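Local structure of hypothetical protein (Bacteroides caccae, 4M8R) at residues A[50-55]-A[84-89]; A[121-126]-A[414-419]; A[368-373]-A[383-388]. The protein is of unknown function, but pairs an N-terminal Ig-like domain with a WD40-like beta-propeller domain, a build consistent with a binding or scaffolding role. All coordinates share one frame; numbering follows the deposited sequence.

Interaction 1: residues A[50-55]-A[84-89]; sequences WDLGEP and RKPESR. With PO4 (phosphate ion), chain D.
W50 lays one face of its indole over the ring of P86, and the contact is a CH-pi one: P86 CG stands 3.3 Å from the centroid of the five-membered ring and only 9° off its normal. A chi1 of 68° sets CG of W50 between its own backbone N and carbonyl carbon, with P86 CG 3.4 Å from it. L52 comes to the same proline from two residues further along the chain, its CD2 lying 3.8 Å from P86 CB. At the benzo side of the indole, S88 OG approaches W50 CE3 at 3.6 Å, while W50 CB rests 3.2 Å from E87 O. The S88 hydroxyl is already engaged, donating to P86 O at 2.8 Å from well above the carbonyl plane, a bond that ties the S88 side chain back to the backbone two residues earlier. No direct hydrogen bond crosses between the two segments. A water does the job instead, accepting from D51 N at 3.0 Å and donating to E87 O. An alanine in place of W50 would probably leave P86 CG without the indole face it packs on and take away the contact with L62. R89 points its extended chain elsewhere, and its NH2 donates at 2.8 Å to O2 of a phosphate ion probably taken up from the crystallisation liquor; the ion is also held by K105 and by R213 and N238 of the third subunit. Further along the same loop, the backbone N of E54 bonds to Q266 of the second subunit. Within the Ig-like domain, the contact lies where strand 43-50 ends and its antiparallel neighbour 88-96 begins, with strand 60-72 flanking 43-50 on its other side.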
loop_
_atom_site.group_PDB
_atom_site.type_symbol
_atom_site.label_atom_id
_atom_site.label_comp_id
_atom_site.label_asym_id
_atom_site.label_seq_id
_atom_site.Cartn_x
_atom_site.Cartn_y
_atom_site.Cartn_z
ATOM N N TRP A 50 14.702 16.900 -0.161
ATOM C CA TRP A 50 14.033 17.314 -1.393
ATOM C C TRP A 50 12.542 17.611 -1.243
ATOM O O TRP A 50 11.882 17.113 -0.340
ATOM C CB TRP A 50 14.240 16.267 -2.488
ATOM C CG TRP A 50 13.563 14.953 -2.246
ATOM C CD1 TRP A 50 12.258 14.655 -2.475
ATOM C CD2 TRP A 50 14.171 13.748 -1.768
ATOM N NE1 TRP A 50 12.007 13.345 -2.157
ATOM C CE2 TRP A 50 13.164 12.763 -1.724
ATOM C CE3 TRP A 50 15.471 13.405 -1.374
ATOM C CZ2 TRP A 50 13.408 11.451 -1.293
ATOM C CZ3 TRP A 50 15.716 12.097 -0.941
ATOM C CH2 TRP A 50 14.683 11.139 -0.906
ATOM N N ASP A 51 12.034 18.432 -2.160
ATOM C CA ASP A 51 10.609 18.743 -2.272
ATOM C C ASP A 51 10.171 18.462 -3.704
ATOM O O ASP A 51 10.582 19.173 -4.614
ATOM C CB ASP A 51 10.377 20.219 -1.954
ATOM C CG ASP A 51 10.936 20.618 -0.607
ATOM O OD1 ASP A 51 10.353 20.189 0.415
ATOM O OD2 ASP A 51 11.952 21.351 -0.570
ATOM N N LEU A 52 9.352 17.433 -3.913
ATOM C CA LEU A 52 8.948 17.048 -5.275
ATOM C C LEU A 52 8.079 18.110 -5.956
ATOM O O LEU A 52 8.321 18.464 -7.113
ATOM C CB LEU A 52 8.230 15.697 -5.276
ATOM C CG LEU A 52 9.074 14.475 -4.905
ATOM C CD1 LEU A 52 8.266 13.193 -5.065
ATOM C CD2 LEU A 52 10.339 14.398 -5.748
ATOM N N GLY A 53 7.078 18.612 -5.239
ATOM C CA GLY A 53 6.210 19.667 -5.756
ATOM C C GLY A 53 6.503 20.967 -5.048
ATOM O O GLY A 53 7.621 21.469 -5.106
ATOM N N GLU A 54 5.501 21.518 -4.373
ATOM C CA GLU A 54 5.724 22.644 -3.484
ATOM C C GLU A 54 6.201 22.112 -2.125
ATOM O O GLU A 54 5.903 20.972 -1.770
ATOM C CB GLU A 54 4.448 23.474 -3.332
ATOM C CG GLU A 54 3.904 24.042 -4.643
ATOM C CD GLU A 54 4.873 24.978 -5.361
ATOM O OE1 GLU A 54 5.806 25.506 -4.724
ATOM O OE2 GLU A 54 4.697 25.196 -6.578
ATOM N N PRO A 55 6.971 22.923 -1.374
ATOM C CA PRO A 55 7.432 22.464 -0.061
ATOM C C PRO A 55 6.299 22.268 0.940
ATOM O O PRO A 55 5.433 23.126 1.078
ATOM C CB PRO A 55 8.358 23.592 0.409
ATOM C CG PRO A 55 8.747 24.319 -0.832
ATOM C CD PRO A 55 7.551 24.230 -1.729
ATOM N N ARG A 84 19.891 8.918 -9.432
ATOM C CA ARG A 84 18.707 8.253 -8.862
ATOM C C ARG A 84 18.064 8.950 -7.663
ATOM O O ARG A 84 17.163 8.391 -7.041
ATOM C CB ARG A 84 18.979 6.772 -8.540
ATOM C CG ARG A 84 19.476 5.977 -9.736
ATOM C CD ARG A 84 19.581 4.491 -9.452
ATOM N NE ARG A 84 19.787 3.745 -10.693
ATOM C CZ ARG A 84 20.950 3.616 -11.330
ATOM N NH1 ARG A 84 22.061 4.168 -10.856
ATOM N NH2 ARG A 84 21.000 2.926 -12.466
ATOM N N LYS A 85 18.488 10.167 -7.345
ATOM C CA LYS A 85 17.753 10.976 -6.379
ATOM C C LYS A 85 17.080 12.128 -7.112
ATOM O O LYS A 85 17.515 12.515 -8.190
ATOM C CB LYS A 85 18.675 11.528 -5.294
ATOM C CG LYS A 85 19.717 10.556 -4.769
ATOM C CD LYS A 85 19.105 9.322 -4.136
ATOM C CE LYS A 85 20.198 8.366 -3.671
ATOM N NZ LYS A 85 21.149 7.993 -4.758
ATOM N N PRO A 86 16.006 12.674 -6.533
ATOM C CA PRO A 86 15.450 13.925 -7.063
ATOM C C PRO A 86 16.368 15.105 -6.790
ATOM O O PRO A 86 17.381 14.956 -6.088
ATOM C CB PRO A 86 14.132 14.094 -6.301
ATOM C CG PRO A 86 14.258 13.223 -5.105
ATOM C CD PRO A 86 15.162 12.089 -5.479
ATOM N N GLU A 87 16.025 16.263 -7.351
ATOM C CA GLU A 87 16.767 17.483 -7.064
ATOM C C GLU A 87 16.794 17.692 -5.560
ATOM O O GLU A 87 15.749 17.755 -4.930
ATOM C CB GLU A 87 16.141 18.691 -7.747
ATOM C CG GLU A 87 16.784 20.012 -7.352
ATOM C CD GLU A 87 16.252 21.176 -8.154
ATOM O OE1 GLU A 87 16.240 21.081 -9.397
ATOM O OE2 GLU A 87 15.866 22.194 -7.543
ATOM N N SER A 88 17.991 17.804 -4.995
ATOM C CA SER A 88 18.158 17.766 -3.549
ATOM C C SER A 88 19.172 18.763 -3.033
ATOM O O SER A 88 20.188 19.026 -3.677
ATOM C CB SER A 88 18.630 16.378 -3.129
ATOM O OG SER A 88 17.639 15.406 -3.377
ATOM N N ARG A 89 18.888 19.294 -1.852
ATOM C CA ARG A 89 19.909 19.894 -1.007
ATOM C C ARG A 89 20.718 18.742 -0.413
ATOM O O ARG A 89 20.168 17.901 0.309
ATOM C CB ARG A 89 19.266 20.716 0.115
ATOM C CG ARG A 89 20.173 21.041 1.295
ATOM C CD ARG A 89 19.383 21.757 2.379
ATOM N NE ARG A 89 20.191 22.135 3.543
ATOM C CZ ARG A 89 20.372 21.385 4.632
ATOM N NH1 ARG A 89 19.817 20.182 4.749
ATOM N NH2 ARG A 89 21.121 21.853 5.624
HETATM P P PO4 D . 22.299 24.925 7.408
HETATM O O1 PO4 D . 22.961 23.729 8.051
HETATM O O2 PO4 D . 21.563 24.528 6.151
HETATM O O3 PO4 D . 21.313 25.561 8.356
HETATM O O4 PO4 D . 23.390 25.900 7.052
HETATM O O HOH W 1 14.406 19.744 -3.455
#

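Interaction 2: residues A[121-126]-A[414-419]; sequences GINETD and MPYNSV
A chi1 of -44° puts CG of Y416 beside its own backbone N, anti to the carbonyl carbon, and from there the phenol ring lies flat against G121. The CA of G121 sits over the ring centre, 3.7 Å from the centroid and 10° off the normal, a CH-pi contact. A beta-carbon at 121 would run into Y416 CD2, so the tight fit depends on the bare backbone. P415 CD lies over the opposite face of the ring, toward its rim, and I122 O meets its edge at CD1, 3.4 Å away. The phenol OH reaches beyond both segments to bond with E130. Across the pair, I122 N donates to S418 O at 3.0 Å in a nearly straight bond (166°). The same oxygen takes a CA-H...O contact from G121 CA at 3.5 Å, and I122 CG1 packs on S418 CB at 3.7 Å. A water donating to I122 O also accepts from N417 N, bridging the two backbones. Beyond the strand, N123 OD1 accepts from D126 N at 2.8 Å, an Asx motif that turns the chain. G121 faces V419 as an antiparallel non-hydrogen-bonded pair, joining the strands 118-123 and 419-422 from the two ends of the WD40-like domain; this is consistent with the "velcro" closure of a beta-propeller.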
loop_
_atom_site.group_PDB
_atom_site.type_symbol
_atom_site.label_atom_id
_atom_site.label_comp_id
_atom_site.label_asym_id
_atom_site.label_seq_id
_atom_site.Cartn_x
_atom_site.Cartn_y
_atom_site.Cartn_z
ATOM N N GLY A 121 19.168 -4.233 -27.472
ATOM C CA GLY A 121 19.744 -5.398 -28.145
ATOM C C GLY A 121 21.233 -5.536 -27.880
ATOM O O GLY A 121 21.939 -4.535 -27.722
ATOM N N ILE A 122 21.713 -6.777 -27.852
ATOM C CA ILE A 122 23.144 -7.057 -27.706
ATOM C C ILE A 122 23.793 -7.136 -29.089
ATOM O O ILE A 122 23.474 -8.032 -29.873
ATOM C CB ILE A 122 23.412 -8.399 -26.984
ATOM C CG1 ILE A 122 22.497 -8.580 -25.767
ATOM C CG2 ILE A 122 24.876 -8.497 -26.573
ATOM C CD1 ILE A 122 22.634 -7.512 -24.711
ATOM N N ASN A 123 24.694 -6.201 -29.388
ATOM C CA ASN A 123 25.420 -6.213 -30.654
ATOM C C ASN A 123 26.760 -6.927 -30.485
ATOM O O ASN A 123 27.710 -6.362 -29.939
ATOM C CB ASN A 123 25.634 -4.788 -31.165
ATOM C CG ASN A 123 26.147 -4.751 -32.589
ATOM O OD1 ASN A 123 27.330 -4.510 -32.827
ATOM N ND2 ASN A 123 25.263 -5.011 -33.546
ATOM N N GLU A 124 26.827 -8.174 -30.942
ATOM C CA GLU A 124 28.035 -8.981 -30.781
ATOM C C GLU A 124 29.155 -8.591 -31.745
ATOM O O GLU A 124 30.305 -8.949 -31.522
ATOM C CB GLU A 124 27.714 -10.475 -30.930
ATOM C CG GLU A 124 26.773 -11.034 -29.868
ATOM C CD GLU A 124 27.339 -10.983 -28.455
ATOM O OE1 GLU A 124 28.527 -10.640 -28.273
ATOM O OE2 GLU A 124 26.582 -11.285 -27.510
ATOM N N THR A 125 28.829 -7.864 -32.811
ATOM C CA THR A 125 29.850 -7.374 -33.735
ATOM C C THR A 125 30.683 -6.269 -33.074
ATOM O O THR A 125 31.906 -6.382 -32.982
ATOM C CB THR A 125 29.229 -6.844 -35.043
ATOM O OG1 THR A 125 28.381 -7.848 -35.610
ATOM C CG2 THR A 125 30.311 -6.476 -36.054
ATOM N N ASP A 126 30.014 -5.219 -32.603
ATOM C CA ASP A 126 30.700 -4.075 -31.994
ATOM C C ASP A 126 30.934 -4.252 -30.494
ATOM O O ASP A 126 31.599 -3.418 -29.874
ATOM C CB ASP A 126 29.902 -2.788 -32.217
ATOM C CG ASP A 126 29.675 -2.479 -33.688
ATOM O OD1 ASP A 126 29.784 -3.396 -34.535
ATOM O OD2 ASP A 126 29.374 -1.310 -33.993
HETATM N N MSE A 414 17.161 -5.231 -36.779
HETATM C CA MSE A 414 17.547 -5.977 -35.576
HETATM C C MSE A 414 18.698 -6.944 -35.766
HETATM O O MSE A 414 18.482 -8.153 -35.876
HETATM C CB MSE A 414 16.318 -6.744 -35.059
HETATM C CG MSE A 414 15.085 -5.865 -34.824
HETATM SE SE MSE A 414 15.335 -4.601 -33.324
HETATM C CE MSE A 414 14.520 -5.717 -31.929
ATOM N N PRO A 415 19.943 -6.428 -35.791
ATOM C CA PRO A 415 21.127 -7.292 -35.860
ATOM C C PRO A 415 21.537 -7.840 -34.481
ATOM O O PRO A 415 22.673 -7.637 -34.039
ATOM C CB PRO A 415 22.196 -6.355 -36.432
ATOM C CG PRO A 415 21.813 -5.015 -35.913
ATOM C CD PRO A 415 20.309 -5.000 -35.840
ATOM N N TYR A 416 20.609 -8.542 -33.826
ATOM C CA TYR A 416 20.788 -9.036 -32.458
ATOM C C TYR A 416 20.286 -10.469 -32.322
ATOM O O TYR A 416 19.343 -10.871 -33.007
ATOM C CB TYR A 416 19.992 -8.186 -31.457
ATOM C CG TYR A 416 20.059 -6.687 -31.643
ATOM C CD1 TYR A 416 21.254 -5.999 -31.491
ATOM C CD2 TYR A 416 18.914 -5.952 -31.935
ATOM C CE1 TYR A 416 21.316 -4.625 -31.650
ATOM C CE2 TYR A 416 18.966 -4.574 -32.093
ATOM C CZ TYR A 416 20.169 -3.918 -31.949
ATOM O OH TYR A 416 20.230 -2.555 -32.104
ATOM N N ASN A 417 20.903 -11.225 -31.415
ATOM C CA ASN A 417 20.381 -12.533 -30.987
ATOM C C ASN A 417 19.647 -12.453 -29.652
ATOM O O ASN A 417 18.834 -13.324 -29.336
ATOM C CB ASN A 417 21.509 -13.569 -30.873
ATOM C CG ASN A 417 21.782 -14.287 -32.182
ATOM O OD1 ASN A 417 20.857 -14.717 -32.871
ATOM N ND2 ASN A 417 23.058 -14.434 -32.523
ATOM N N SER A 418 19.950 -11.422 -28.869
ATOM C CA SER A 418 19.281 -11.198 -27.597
ATOM C C SER A 418 18.770 -9.773 -27.528
ATOM O O SER A 418 19.501 -8.825 -27.829
ATOM C CB SER A 418 20.244 -11.449 -26.440
ATOM O OG SER A 418 20.827 -12.734 -26.540
ATOM N N VAL A 419 17.506 -9.631 -27.144
ATOM C CA VAL A 419 16.946 -8.327 -26.802
ATOM C C VAL A 419 16.291 -8.415 -25.434
ATOM O O VAL A 419 15.874 -9.491 -25.009
ATOM C CB VAL A 419 15.922 -7.823 -27.839
ATOM C CG1 VAL A 419 16.616 -7.516 -29.156
ATOM C CG2 VAL A 419 14.786 -8.820 -28.034
HETATM O O HOH W 2 22.558 -10.781 -29.510
#

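Interaction 3: residues A[368-373]-A[383-388]. With EDO (1,2-ethanediol), chain H.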
loop_
_atom_site.group_PDB
_atom_site.type_symbol
_atom_site.label_atom_id
_atom_site.label_comp_id
_atom_site.label_asym_id
_atom_site.label_seq_id
_atom_site.Cartn_x
_atom_site.Cartn_y
_atom_site.Cartn_z
ATOM N N LYS A 368 12.327 -19.423 -36.096
ATOM C CA LYS A 368 13.105 -19.810 -34.922
ATOM C C LYS A 368 13.183 -18.670 -33.908
ATOM O O LYS A 368 13.704 -17.594 -34.211
ATOM C CB LYS A 368 14.518 -20.226 -35.337
ATOM C CG LYS A 368 15.344 -20.806 -34.197
ATOM C CD LYS A 368 16.728 -21.238 -34.651
ATOM C CE LYS A 368 17.557 -21.720 -33.472
ATOM N NZ LYS A 368 18.986 -21.914 -33.829
ATOM N N VAL A 369 12.666 -18.913 -32.705
ATOM C CA VAL A 369 12.734 -17.939 -31.619
ATOM C C VAL A 369 14.140 -17.942 -31.040
ATOM O O VAL A 369 14.647 -18.997 -30.680
ATOM C CB VAL A 369 11.746 -18.280 -30.485
ATOM C CG1 VAL A 369 11.920 -17.321 -29.311
ATOM C CG2 VAL A 369 10.309 -18.243 -30.986
ATOM N N VAL A 370 14.760 -16.767 -30.953
ATOM C CA VAL A 370 16.120 -16.636 -30.400
ATOM C C VAL A 370 16.206 -15.788 -29.128
ATOM O O VAL A 370 17.236 -15.791 -28.453
ATOM C CB VAL A 370 17.112 -16.064 -31.435
ATOM C CG1 VAL A 370 17.397 -17.100 -32.513
ATOM C CG2 VAL A 370 16.593 -14.762 -32.035
ATOM N N SER A 371 15.138 -15.062 -28.811
ATOM C CA SER A 371 15.067 -14.318 -27.570
ATOM C C SER A 371 13.614 -14.130 -27.158
ATOM O O SER A 371 12.734 -13.984 -28.009
ATOM C CB SER A 371 15.741 -12.956 -27.729
ATOM O OG SER A 371 16.016 -12.370 -26.469
ATOM N N ILE A 372 13.375 -14.162 -25.847
ATOM C CA ILE A 372 12.070 -13.848 -25.267
ATOM C C ILE A 372 12.291 -12.905 -24.092
ATOM O O ILE A 372 13.225 -13.084 -23.313
ATOM C CB ILE A 372 11.339 -15.113 -24.761
ATOM C CG1 ILE A 372 11.246 -16.167 -25.867
ATOM C CG2 ILE A 372 9.943 -14.759 -24.258
ATOM C CD1 ILE A 372 10.505 -17.421 -25.460
ATOM N N THR A 373 11.419 -11.912 -23.957
ATOM C CA THR A 373 11.521 -10.958 -22.858
ATOM C C THR A 373 10.163 -10.290 -22.602
ATOM O O THR A 373 9.255 -10.407 -23.426
ATOM C CB THR A 373 12.634 -9.928 -23.137
ATOM O OG1 THR A 373 12.785 -9.051 -22.013
ATOM C CG2 THR A 373 12.343 -9.130 -24.412
ATOM N N THR A 383 7.429 -10.711 -25.438
ATOM C CA THR A 383 8.013 -10.135 -26.629
ATOM C C THR A 383 9.047 -11.103 -27.143
ATOM O O THR A 383 9.895 -11.573 -26.387
ATOM C CB THR A 383 8.653 -8.783 -26.322
ATOM O OG1 THR A 383 7.646 -7.903 -25.802
ATOM C CG2 THR A 383 9.266 -8.180 -27.578
ATOM N N VAL A 384 8.972 -11.397 -28.436
ATOM C CA VAL A 384 9.730 -12.484 -29.028
ATOM C C VAL A 384 10.515 -12.002 -30.239
ATOM O O VAL A 384 10.035 -11.167 -31.004
ATOM C CB VAL A 384 8.783 -13.623 -29.445
ATOM C CG1 VAL A 384 9.538 -14.727 -30.166
ATOM C CG2 VAL A 384 8.066 -14.176 -28.222
ATOM N N LEU A 385 11.722 -12.542 -30.398
ATOM C CA LEU A 385 12.582 -12.237 -31.527
ATOM C C LEU A 385 12.765 -13.494 -32.379
ATOM O O LEU A 385 13.298 -14.492 -31.897
ATOM C CB LEU A 385 13.935 -11.730 -31.023
ATOM C CG LEU A 385 14.911 -11.186 -32.069
ATOM C CD1 LEU A 385 14.420 -9.877 -32.671
ATOM C CD2 LEU A 385 16.278 -10.994 -31.439
ATOM N N PHE A 386 12.326 -13.434 -33.640
ATOM C CA PHE A 386 12.433 -14.555 -34.588
ATOM C C PHE A 386 13.500 -14.303 -35.630
ATOM O O PHE A 386 13.877 -13.161 -35.873
ATOM C CB PHE A 386 11.137 -14.743 -35.375
ATOM C CG PHE A 386 9.922 -14.858 -34.523
ATOM C CD1 PHE A 386 9.655 -16.032 -33.837
ATOM C CD2 PHE A 386 9.036 -13.795 -34.415
ATOM C CE1 PHE A 386 8.527 -16.140 -33.044
ATOM C CE2 PHE A 386 7.907 -13.896 -33.626
ATOM C CZ PHE A 386 7.651 -15.072 -32.936
ATOM N N SER A 387 13.949 -15.377 -36.270
ATOM C CA SER A 387 14.719 -15.288 -37.507
ATOM C C SER A 387 14.079 -16.189 -38.558
ATOM O O SER A 387 13.381 -17.145 -38.214
ATOM C CB SER A 387 16.171 -15.703 -37.273
ATOM O OG SER A 387 16.245 -16.983 -36.679
ATOM N N ASP A 388 14.305 -15.860 -39.830
ATOM C CA ASP A 388 13.874 -16.709 -40.949
ATOM C C ASP A 388 15.030 -17.615 -41.405
ATOM O O ASP A 388 15.135 -18.790 -41.027
ATOM C CB ASP A 388 13.391 -15.845 -42.122
ATOM C CG ASP A 388 14.538 -15.184 -42.881
ATOM O OD1 ASP A 388 15.400 -14.546 -42.234
ATOM O OD2 ASP A 388 14.577 -15.308 -44.126
HETATM C C1 EDO H . 11.921 -15.354 -20.392
HETATM O O1 EDO H . 13.220 -14.757 -20.393
HETATM C C2 EDO H . 10.893 -14.266 -20.116
HETATM O O2 EDO H . 9.554 -14.773 -20.212
#
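V369 and V384 cross at about a right angle, bringing CG1 of V369 to 3.6 Å from CG1 of V384. The other branch of V369, CG2, meets F386 at CE1, 3.4 Å away and crossing it obliquely. V384 CG1 also lies over one face of the F386 ring, toward its rim, while W405 makes an edge-to-face contact with the same ring. V369, I372, V384 and F386 thus share one side of the hairpin, where I305, M330 and F343 of the neighbouring sheet pack on V369 and I372. Toward the other face, T373 and T383 lie side by side pointing the same way, and T383 OG1 is bonded to D397 and to W421 NE1. V370 slants across L385, with V370 CG2 3.8 Å from L385 CD2. Two residues, V370 and S371, stand opposite the single L385: V370 N donates to L385 O at 2.9 Å (176°), and L385 N donates to S371 O at 3.0 Å. That is a beta bulge. Paired backbone bonds join K368 with S387 and T373 with T383 on either side of it. The hairpin forms the first two strands of a four-stranded antiparallel sheet, as in the blade of a beta-propeller.

Overall arrangement
Along the chain interaction 1 closes before interaction 2 opens, and interaction 3 is nested inside the long loop that interaction 2 closes. Interaction 1 belongs to the Ig-like domain, its centre 38 Å from that of interaction 2 and its nearest atoms about 16 Å away. Interactions 2 and 3 share the WD40-like domain, and their centres are 12 Å apart. They touch directly: V419 N probably bonds to S371 OG, and Y416 O packs on L385 CD2. The sheet that joins the two ends of this domain thus packs against the hairpin 368-387 of the sheet preceding it, consistent with neighbouring blades of a closed propeller.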